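Local atomic coordinates of DNA replication and repair protein RecF (Caldanaerobacter subterraneus subsp. tengcongensis, PDB entry 5Z67), a protein that probably binds ATP and single-stranded DNA as an ABC-type ATPase and acts as a recombination mediator in the RecFOR pathway of DNA repair. Residues A[13-18]-A[34-39]. Numbering follows the deposited sequence.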
ATOM      1  N   PHE A  13      17.217  -9.197  10.963  1.00 24.46           N
ATOM      2  CA  PHE A  13      15.983  -9.076  10.219  1.00 27.17           C
ATOM      3  C   PHE A  13      15.628 -10.414   9.583  1.00 31.69           C
ATOM      4  O   PHE A  13      16.333 -10.901   8.689  1.00 25.86           O
ATOM      5  CB  PHE A  13      16.074  -7.964   9.158  1.00 24.68           C
ATOM      6  CG  PHE A  13      14.751  -7.622   8.542  1.00 24.31           C
ATOM      7  CD1 PHE A  13      13.950  -6.645   9.102  1.00 23.81           C
ATOM      8  CD2 PHE A  13      14.281  -8.326   7.436  1.00 22.40           C
ATOM      9  CE1 PHE A  13      12.702  -6.334   8.549  1.00 25.51           C
ATOM     10  CE2 PHE A  13      13.059  -8.020   6.871  1.00 24.79           C
ATOM     11  CZ  PHE A  13      12.260  -7.022   7.432  1.00 22.38           C
ATOM     12  N   ARG A  14      14.539 -10.998  10.081  1.00 28.42           N
ATOM     13  CA  ARG A  14      14.030 -12.294   9.640  1.00 33.25           C
ATOM     14  C   ARG A  14      15.157 -13.311   9.573  1.00 33.44           C
ATOM     15  O   ARG A  14      15.747 -13.606  10.604  1.00 33.04           O
ATOM     16  CB  ARG A  14      13.315 -12.159   8.299  1.00 39.59           C
ATOM     17  CG  ARG A  14      12.294 -11.037   8.319  1.00 36.02           C
ATOM     18  CD  ARG A  14      10.995 -11.382   7.622  1.00 38.83           C
ATOM     19  NE  ARG A  14      10.228 -12.391   8.308  1.00 46.84           N
ATOM     20  CZ  ARG A  14       8.893 -12.440   8.378  1.00 52.89           C
ATOM     21  NH1 ARG A  14       8.126 -11.505   7.827  1.00 38.06           N
ATOM     22  NH2 ARG A  14       8.323 -13.448   9.018  1.00 40.05           N
ATOM     23  N   ASN A  15      15.458 -13.828   8.382  1.00 31.84           N
ATOM     24  CA  ASN A  15      16.531 -14.811   8.228  1.00 38.16           C
ATOM     25  C   ASN A  15      17.785 -14.261   7.532  1.00 33.35           C
ATOM     26  O   ASN A  15      18.717 -15.004   7.232  1.00 37.79           O
ATOM     27  CB  ASN A  15      16.030 -16.031   7.457  1.00 40.89           C
ATOM     28  CG  ASN A  15      16.143 -15.852   5.960  1.00 43.53           C
ATOM     29  OD1 ASN A  15      16.672 -16.714   5.252  1.00 52.07           O
ATOM     30  ND2 ASN A  15      15.675 -14.713   5.470  1.00 40.47           N
ATOM     31  N   LEU A  16      17.806 -12.968   7.268  1.00 28.00           N
ATOM     32  CA  LEU A  16      18.993 -12.347   6.678  1.00 26.13           C
ATOM     33  C   LEU A  16      20.119 -12.232   7.702  1.00 26.20           C
ATOM     34  O   LEU A  16      19.901 -11.735   8.812  1.00 26.02           O
ATOM     35  CB  LEU A  16      18.655 -10.954   6.148  1.00 23.58           C
ATOM     36  CG  LEU A  16      17.915 -10.740   4.827  1.00 25.02           C
ATOM     37  CD1 LEU A  16      17.061 -11.894   4.369  1.00 34.70           C
ATOM     38  CD2 LEU A  16      17.136  -9.425   4.873  1.00 21.32           C
ATOM     39  N   LYS A  17      21.325 -12.665   7.347  1.00 26.72           N
ATOM     40  CA  LYS A  17      22.462 -12.426   8.224  1.00 26.83           C
ATOM     41  C   LYS A  17      22.714 -10.926   8.358  1.00 24.42           C
ATOM     42  O   LYS A  17      22.251 -10.133   7.551  1.00 22.71           O
ATOM     43  CB  LYS A  17      23.708 -13.141   7.707  1.00 28.11           C
ATOM     44  CG  LYS A  17      23.519 -14.652   7.572  1.00 30.92           C
ATOM     45  CD  LYS A  17      23.031 -15.302   8.868  1.00 33.58           C
ATOM     46  CE  LYS A  17      23.233 -16.820   8.855  1.00 36.36           C
ATOM     47  NZ  LYS A  17      22.572 -17.453   7.684  1.00 37.07           N
ATOM     48  N   LYS A  18      23.407 -10.524   9.408  1.00 24.58           N
ATOM     49  CA  LYS A  18      23.767  -9.120   9.550  1.00 22.75           C
ATOM     50  C   LYS A  18      24.682  -8.714   8.395  1.00 21.94           C
ATOM     51  O   LYS A  18      25.721  -9.339   8.163  1.00 23.20           O
ATOM     52  CB  LYS A  18      24.447  -8.872  10.890  1.00 23.62           C
ATOM     53  CG  LYS A  18      25.028  -7.505  11.013  1.00 22.29           C
ATOM     54  CD  LYS A  18      25.226  -7.141  12.465  1.00 24.09           C
ATOM     55  CE  LYS A  18      26.384  -7.912  13.085  1.00 30.64           C
ATOM     56  NZ  LYS A  18      26.581  -7.529  14.512  1.00 33.10           N
ATOM     57  N   ASN A  34      15.966 -19.833  -2.195  1.00 53.24           N
ATOM     58  CA  ASN A  34      15.112 -19.684  -1.023  1.00 64.98           C
ATOM     59  C   ASN A  34      13.933 -18.728  -1.258  1.00 73.09           C
ATOM     60  O   ASN A  34      14.076 -17.715  -1.941  1.00 76.70           O
ATOM     61  CB  ASN A  34      15.936 -19.200   0.172  1.00 60.73           C
ATOM     62  CG  ASN A  34      15.158 -19.252   1.468  1.00 57.79           C
ATOM     63  OD1 ASN A  34      14.156 -19.957   1.575  1.00 63.15           O
ATOM     64  ND2 ASN A  34      15.615 -18.508   2.460  1.00 53.12           N
ATOM     65  N   ALA A  35      12.779 -19.052  -0.676  1.00 59.98           N
ATOM     66  CA  ALA A  35      11.602 -18.183  -0.732  1.00 60.98           C
ATOM     67  C   ALA A  35      11.742 -16.965   0.181  1.00 56.48           C
ATOM     68  O   ALA A  35      11.758 -15.826  -0.300  1.00 56.12           O
ATOM     69  CB  ALA A  35      10.345 -18.973  -0.366  1.00 67.44           C
ATOM     70  N   GLN A  36      11.844 -17.224   1.489  1.00 64.59           N
ATOM     71  CA  GLN A  36      11.965 -16.172   2.498  1.00 55.33           C
ATOM     72  C   GLN A  36      13.108 -15.225   2.141  1.00 44.25           C
ATOM     73  O   GLN A  36      12.879 -14.035   2.028  1.00 49.53           O
ATOM     74  CB  GLN A  36      12.186 -16.752   3.916  1.00 58.26           C
ATOM     75  CG  GLN A  36      11.006 -16.535   4.906  1.00 68.38           C
ATOM     76  CD  GLN A  36      11.433 -16.243   6.356  1.00 63.24           C
ATOM     77  OE1 GLN A  36      12.512 -16.647   6.808  1.00 63.08           O
ATOM     78  NE2 GLN A  36      10.571 -15.540   7.085  1.00 54.57           N
ATOM     79  N   GLY A  37      14.315 -15.765   1.939  1.00 48.63           N
ATOM     80  CA  GLY A  37      15.519 -14.978   1.688  1.00 38.93           C
ATOM     81  C   GLY A  37      15.334 -13.770   0.782  1.00 36.91           C
ATOM     82  O   GLY A  37      15.547 -12.637   1.209  1.00 32.31           O
ATOM     83  N   LYS A  38      14.907 -14.022  -0.457  1.00 44.67           N
ATOM     84  CA  LYS A  38      14.684 -12.978  -1.465  1.00 39.68           C
ATOM     85  C   LYS A  38      13.607 -11.988  -1.081  1.00 37.81           C
ATOM     86  O   LYS A  38      13.793 -10.770  -1.181  1.00 31.38           O
ATOM     87  CB  LYS A  38      14.266 -13.579  -2.806  1.00 40.27           C
ATOM     88  CG  LYS A  38      15.207 -14.550  -3.426  1.00 39.25           C
ATOM     89  CD  LYS A  38      14.570 -15.068  -4.704  1.00 39.63           C
ATOM     90  CE  LYS A  38      14.522 -16.564  -4.713  1.00 43.62           C
ATOM     91  NZ  LYS A  38      13.217 -17.153  -5.078  1.00 42.98           N
ATOM     92  N   SER A  39      12.444 -12.496  -0.692  1.00 29.65           N
ATOM     93  CA  SER A  39      11.378 -11.553  -0.432  1.00 31.95           C
ATOM     94  C   SER A  39      11.587 -10.882   0.929  1.00 31.78           C
ATOM     95  O   SER A  39      11.101  -9.773   1.144  1.00 28.81           O
ATOM     96  CB  SER A  39      10.008 -12.223  -0.552  1.00 37.98           C
ATOM     97  OG  SER A  39       9.831 -13.197   0.444  1.00 51.11           O
TER
HETATM   98  O   HOH W   1      11.108 -15.123   9.844  1.00 42.54           O
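Arg-14, Asn-15 and Leu-16 of the loop 13-18 lie against Asn-34, Gln-36 and Gly-37, where the probable phosphate-binding loop (P-loop) passes into its helix. A water molecule bridges the two segments, accepting from Gln-36 NE2 at 2.8 Å and from Arg-14 NE at 3.3 Å, and meeting the guanidinium at its edge and in its plane. Arg-14 NE and Gln-36 NE2, both donors, sit 3.4 Å apart and share this acceptor instead of bonding to each other; the two side chains cross at nearly a right angle, the guanidinium and amide planes 78° apart. The far end of the arginine is held by a salt bridge from NH1 to Glu-43.

The other clear contacts are van der Waals ones. Asn-15 and Gln-36 run past one another in opposite directions, which brings CB of Asn-15 to 3.6 Å from OE1 of Gln-36. With chi1 at 86°, between its backbone N and carbonyl carbon, the Asn-15 amide is turned over Gly-37, which, having no side chain, lets it lie close to the CA. A glycine in place of Asn-15 would probably leave a gap over Gly-37 and take away the CB packing against Gln-36 OE1. Deeper in, Leu-16 CD1 rests 3.6 Å from the carbonyl O of Gly-37.

The loop is shaped by a type II' turn from Phe-13 to Leu-16, closed by Leu-16 N to Phe-13 O at 2.9 Å. It joins strands 4-11 and 19-22 of the antiparallel sheet and sits over the start of helix 35-50, which follows strand 27-31 of the mixed sheet. Gly-37, Lys-38 and Ser-39 belong to the predicted ATP-binding Walker A motif, so the contact joins the antiparallel sheet's edge to the probable nucleotide site.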